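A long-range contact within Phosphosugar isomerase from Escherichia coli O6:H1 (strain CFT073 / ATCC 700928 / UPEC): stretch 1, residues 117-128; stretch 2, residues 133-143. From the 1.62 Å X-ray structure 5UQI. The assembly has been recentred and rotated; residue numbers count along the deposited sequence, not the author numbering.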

# COMPACT_ATOMS: atom_id res chain seq x y z
N GLY A 117 14.25 -3.94 -14.30
CA GLY A 117 14.87 -4.91 -13.38
C GLY A 117 14.63 -4.71 -11.91
O GLY A 117 15.07 -5.50 -11.09
N ASN A 118 13.95 -3.64 -11.53
CA ASN A 118 13.71 -3.49 -10.11
C ASN A 118 12.93 -4.60 -9.42
O ASN A 118 12.03 -5.21 -10.03
N TYR A 119 13.17 -4.78 -8.13
CA TYR A 119 12.40 -5.71 -7.33
C TYR A 119 11.00 -5.15 -7.12
O TYR A 119 10.87 -3.95 -6.76
N LEU A 120 10.00 -5.94 -7.46
CA LEU A 120 8.58 -5.51 -7.47
C LEU A 120 7.83 -6.21 -6.37
O LEU A 120 7.82 -7.42 -6.28
N ILE A 121 7.08 -5.43 -5.57
CA ILE A 121 6.23 -5.94 -4.52
C ILE A 121 4.80 -5.53 -4.87
O ILE A 121 4.61 -4.40 -5.30
N SER A 122 3.83 -6.40 -4.70
CA SER A 122 2.45 -6.03 -4.90
C SER A 122 1.66 -6.11 -3.59
O SER A 122 1.91 -6.98 -2.77
N PHE A 123 0.73 -5.16 -3.39
CA PHE A 123 -0.26 -5.30 -2.34
C PHE A 123 -1.60 -5.44 -3.03
O PHE A 123 -2.10 -4.46 -3.66
N THR A 124 -2.25 -6.63 -2.95
CA THR A 124 -3.52 -6.90 -3.63
C THR A 124 -4.33 -7.82 -2.74
O THR A 124 -3.77 -8.37 -1.79
N ARG A 125 -5.57 -8.05 -3.14
CA ARG A 125 -6.42 -8.92 -2.35
C ARG A 125 -6.16 -10.39 -2.66
O ARG A 125 -6.81 -11.24 -2.01
N SER A 126 -5.31 -10.69 -3.63
CA SER A 126 -5.11 -12.11 -4.07
C SER A 126 -3.78 -12.39 -4.71
O SER A 126 -3.41 -11.75 -5.72
N HIS A 127 -3.07 -13.41 -4.20
CA HIS A 127 -1.84 -13.85 -4.85
C HIS A 127 -2.04 -14.31 -6.30
O HIS A 127 -1.07 -14.30 -7.07
N HIS A 128 -3.27 -14.64 -6.67
CA HIS A 128 -3.55 -15.12 -8.01
C HIS A 128 -3.85 -14.01 -9.01
O HIS A 128 -4.11 -14.28 -10.19
N ILE A 133 0.94 -12.11 -9.57
CA ILE A 133 1.67 -13.13 -10.34
C ILE A 133 2.93 -12.58 -11.00
O ILE A 133 3.92 -13.30 -11.18
N SER A 134 2.91 -11.29 -11.38
CA SER A 134 4.00 -10.62 -12.06
C SER A 134 4.99 -9.98 -11.16
O SER A 134 6.03 -9.55 -11.61
N CYS A 135 4.75 -9.97 -9.85
CA CYS A 135 5.70 -9.36 -8.97
C CYS A 135 6.65 -10.34 -8.30
O CYS A 135 6.42 -11.57 -8.28
N ASP A 136 7.78 -9.84 -7.82
CA ASP A 136 8.72 -10.69 -7.10
C ASP A 136 8.21 -11.12 -5.73
O ASP A 136 8.52 -12.24 -5.27
N LEU A 137 7.51 -10.22 -5.02
CA LEU A 137 6.91 -10.53 -3.75
C LEU A 137 5.47 -10.05 -3.81
O LEU A 137 5.19 -8.83 -3.93
N SER A 138 4.55 -11.01 -3.74
CA SER A 138 3.11 -10.73 -3.56
C SER A 138 2.74 -10.74 -2.10
O SER A 138 2.93 -11.78 -1.37
N VAL A 139 2.16 -9.61 -1.64
CA VAL A 139 1.65 -9.52 -0.31
C VAL A 139 0.14 -9.52 -0.45
O VAL A 139 -0.46 -8.63 -1.11
N GLU A 140 -0.53 -10.48 0.18
CA GLU A 140 -1.97 -10.63 0.02
C GLU A 140 -2.61 -9.95 1.23
O GLU A 140 -2.26 -10.22 2.40
N ILE A 141 -3.46 -8.96 0.95
CA ILE A 141 -4.17 -8.23 2.01
C ILE A 141 -5.64 -8.51 1.73
O ILE A 141 -6.27 -7.78 0.95
N PRO A 142 -6.19 -9.56 2.37
CA PRO A 142 -7.53 -10.01 2.04
C PRO A 142 -8.59 -8.98 2.51
O PRO A 142 -8.51 -8.45 3.63
N VAL A 143 -9.52 -8.68 1.61
CA VAL A 143 -10.64 -7.80 1.91
C VAL A 143 -11.88 -8.47 1.32
O VAL A 143 -12.00 -8.57 0.10

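Strands 120-124 and 137-140 run parallel as neighbours in a sheet, and their side chains alternate between an apolar face, lined by Ile-121, Phe-123, Leu-137 and Val-139, and a polar one carrying Ser-122, Thr-124, Ser-138 and Glu-140. Ahead of the strand, Asn-118 (m) leads its amide away from stretch 2 to a partner elsewhere in the structure. Tyr-119 adopts the t rotamer, which brings its ring back to stretch 2: Asp-136 CB lies over one face, 3.7 Å from the ring centroid in a CH-pi contact, while Leu-137 CB sits at the ring edge, 3.5 Å from Tyr-119 OH.

The CA-to-CB bond of Asp-136 (m) points toward stretch 1, and its OD2 accepts a hydrogen bond from Leu-120 N (2.9 Å), so a carboxylate takes up a backbone donor just before the regular ladder begins. Leu-120 itself (mt) packs its CB against Cys-135 SG at 3.8 Å; the same sulfur, on an m side chain, lies 3.7 Å from Ser-122 CB.

On the apolar face, Ile-121 (mt) places CG1 4.2 Å from Leu-137 CB and CG2 4.1 Å from Val-139 CG2, thus spanning two residues of the partner strand. Leu-137 is tp and Val-139 t. On the polar face, Ser-122 (p) directs its hydroxyl to a water, with Ser-122 OG 2.8 Å from the oxygen of water 1. Phe-123 (m) continues the apolar layer, with CD1 3.9 Å from Val-139 CB and CG 3.9 Å from CD1 of Ile-141, whose extended mt chain reaches back to the ring from beyond the strand.

The polar face is organised around that water. Thr-124 (p) and Ser-138 (t) also direct their hydroxyls to water 1, at 2.9 Å from Thr-124 OG1 and 2.7 Å from Ser-138 OG; the water donates to Val-139 O (2.9 Å). Both strands are thereby joined through a single solvent molecule. Thr-124 OG1 also accepts from Ser-126 N at 3.1 Å, bracing the turn that follows the strand.

Arg-125 leads its side chain away from stretch 2, and the CA-to-CB bond of Ser-126 (t) also points away, and Ser-126 OG accepts a hydrogen bond from His-128 N (3.0 Å) within stretch 1. His-127 (m) instead folds its ring over the polar face. His-127 ND1 is hydrogen-bonded to Ser-138 OG (2.6 Å), at the ring edge, and Glu-140 CB lies over one ring face, 3.5 Å from the centroid. The Glu-140 chain, t at both chi1 and chi2, then brings OE2 to His-127 N at 2.9 Å, so Glu-140 meets both the ring and the backbone of His-127. Beyond it, Ile-133 (mm) rests CD1 3.6 Å from His-127 O.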

# COMPACT_ATOMS: atom_id res chain seq x y z
CB ASN A 118 12.94 -2.18 -9.92
CG ASN A 118 13.65 -0.99 -10.53
OD1 ASN A 118 13.56 -0.73 -11.75
ND2 ASN A 118 14.33 -0.26 -9.69
CB TYR A 119 13.10 -5.86 -5.98
CG TYR A 119 12.61 -7.04 -5.21
CD1 TYR A 119 11.49 -6.99 -4.43
CD2 TYR A 119 13.26 -8.28 -5.31
CE1 TYR A 119 10.99 -8.09 -3.74
CE2 TYR A 119 12.76 -9.37 -4.63
CZ TYR A 119 11.65 -9.29 -3.83
OH TYR A 119 11.15 -10.39 -3.13
CB LEU A 120 7.90 -5.77 -8.82
CG LEU A 120 8.65 -5.26 -10.06
CD1 LEU A 120 7.79 -5.69 -11.27
CD2 LEU A 120 8.91 -3.73 -10.00
CB ILE A 121 6.62 -5.26 -3.17
CG1 ILE A 121 8.05 -5.72 -2.81
CG2 ILE A 121 5.64 -5.61 -2.06
CD1 ILE A 121 8.62 -4.87 -1.68
CB SER A 122 1.71 -6.86 -5.97
OG SER A 122 1.72 -8.28 -5.55
CB PHE A 123 -0.32 -3.97 -1.52
CG PHE A 123 0.83 -3.69 -0.55
CD1 PHE A 123 2.01 -4.43 -0.49
CD2 PHE A 123 0.75 -2.54 0.29
CE1 PHE A 123 3.01 -4.13 0.42
CE2 PHE A 123 1.78 -2.22 1.17
CZ PHE A 123 2.90 -3.02 1.27
CB THR A 124 -3.36 -7.57 -5.03
OG1 THR A 124 -3.07 -8.99 -4.88
CG2 THR A 124 -2.22 -6.91 -5.88
CB ARG A 125 -7.88 -8.54 -2.59
CG ARG A 125 -8.49 -9.04 -3.85
CD ARG A 125 -9.92 -8.50 -3.99
NE ARG A 125 -10.34 -8.78 -5.34
CZ ARG A 125 -11.19 -8.05 -6.07
NH1 ARG A 125 -11.70 -6.92 -5.57
NH2 ARG A 125 -11.49 -8.43 -7.31
CB SER A 126 -6.17 -12.47 -5.10
OG SER A 126 -6.00 -13.83 -5.58
CB HIS A 127 -1.20 -15.03 -4.06
CG HIS A 127 -0.70 -14.70 -2.66
ND1 HIS A 127 0.25 -13.73 -2.41
CD2 HIS A 127 -0.90 -15.35 -1.48
CE1 HIS A 127 0.54 -13.73 -1.12
NE2 HIS A 127 -0.12 -14.73 -0.53
CB HIS A 128 -4.73 -16.15 -8.02
CG HIS A 128 -4.47 -17.35 -7.17
ND1 HIS A 128 -3.61 -18.36 -7.56
CD2 HIS A 128 -4.90 -17.67 -5.93
CE1 HIS A 128 -3.55 -19.27 -6.60
NE2 HIS A 128 -4.33 -18.88 -5.60
CB ILE A 133 0.73 -13.75 -11.43
CG1 ILE A 133 -0.30 -14.65 -10.76
CG2 ILE A 133 1.50 -14.53 -12.51
CD1 ILE A 133 0.26 -15.85 -10.02
CB SER A 134 3.41 -9.54 -12.94
OG SER A 134 2.69 -10.16 -13.99
CB CYS A 135 4.98 -8.52 -7.89
SG CYS A 135 4.27 -6.98 -8.61
CB ASP A 136 10.05 -10.02 -6.94
CG ASP A 136 10.63 -9.65 -8.27
OD1 ASP A 136 11.13 -10.59 -8.98
OD2 ASP A 136 10.59 -8.52 -8.73
CB LEU A 137 7.69 -9.91 -2.58
CG LEU A 137 7.02 -10.16 -1.22
CD1 LEU A 137 7.04 -11.64 -0.82
CD2 LEU A 137 7.74 -9.33 -0.19
CB SER A 138 2.25 -11.76 -4.33
OG SER A 138 0.88 -11.67 -3.92
CB VAL A 139 2.12 -8.21 0.35
CG1 VAL A 139 1.51 -8.08 1.73
CG2 VAL A 139 3.62 -8.15 0.43
CB GLU A 140 -2.36 -12.12 -0.12
CG GLU A 140 -3.84 -12.36 -0.35
CD GLU A 140 -4.12 -13.86 -0.56
OE1 GLU A 140 -4.24 -14.51 0.49
OE2 GLU A 140 -4.17 -14.40 -1.70
CB ILE A 141 -3.87 -6.73 1.94
CG1 ILE A 141 -2.34 -6.50 2.03
CG2 ILE A 141 -4.67 -6.02 3.07
CD1 ILE A 141 -1.87 -5.07 1.94
CB PRO A 142 -7.64 -11.34 2.80
CG PRO A 142 -6.77 -11.15 4.00
CD PRO A 142 -5.67 -10.20 3.60
CB VAL A 143 -10.45 -6.38 1.32
CG1 VAL A 143 -11.65 -5.49 1.67
CG2 VAL A 143 -9.11 -5.74 1.77
O HOH W 1 -0.37 -9.26 -3.94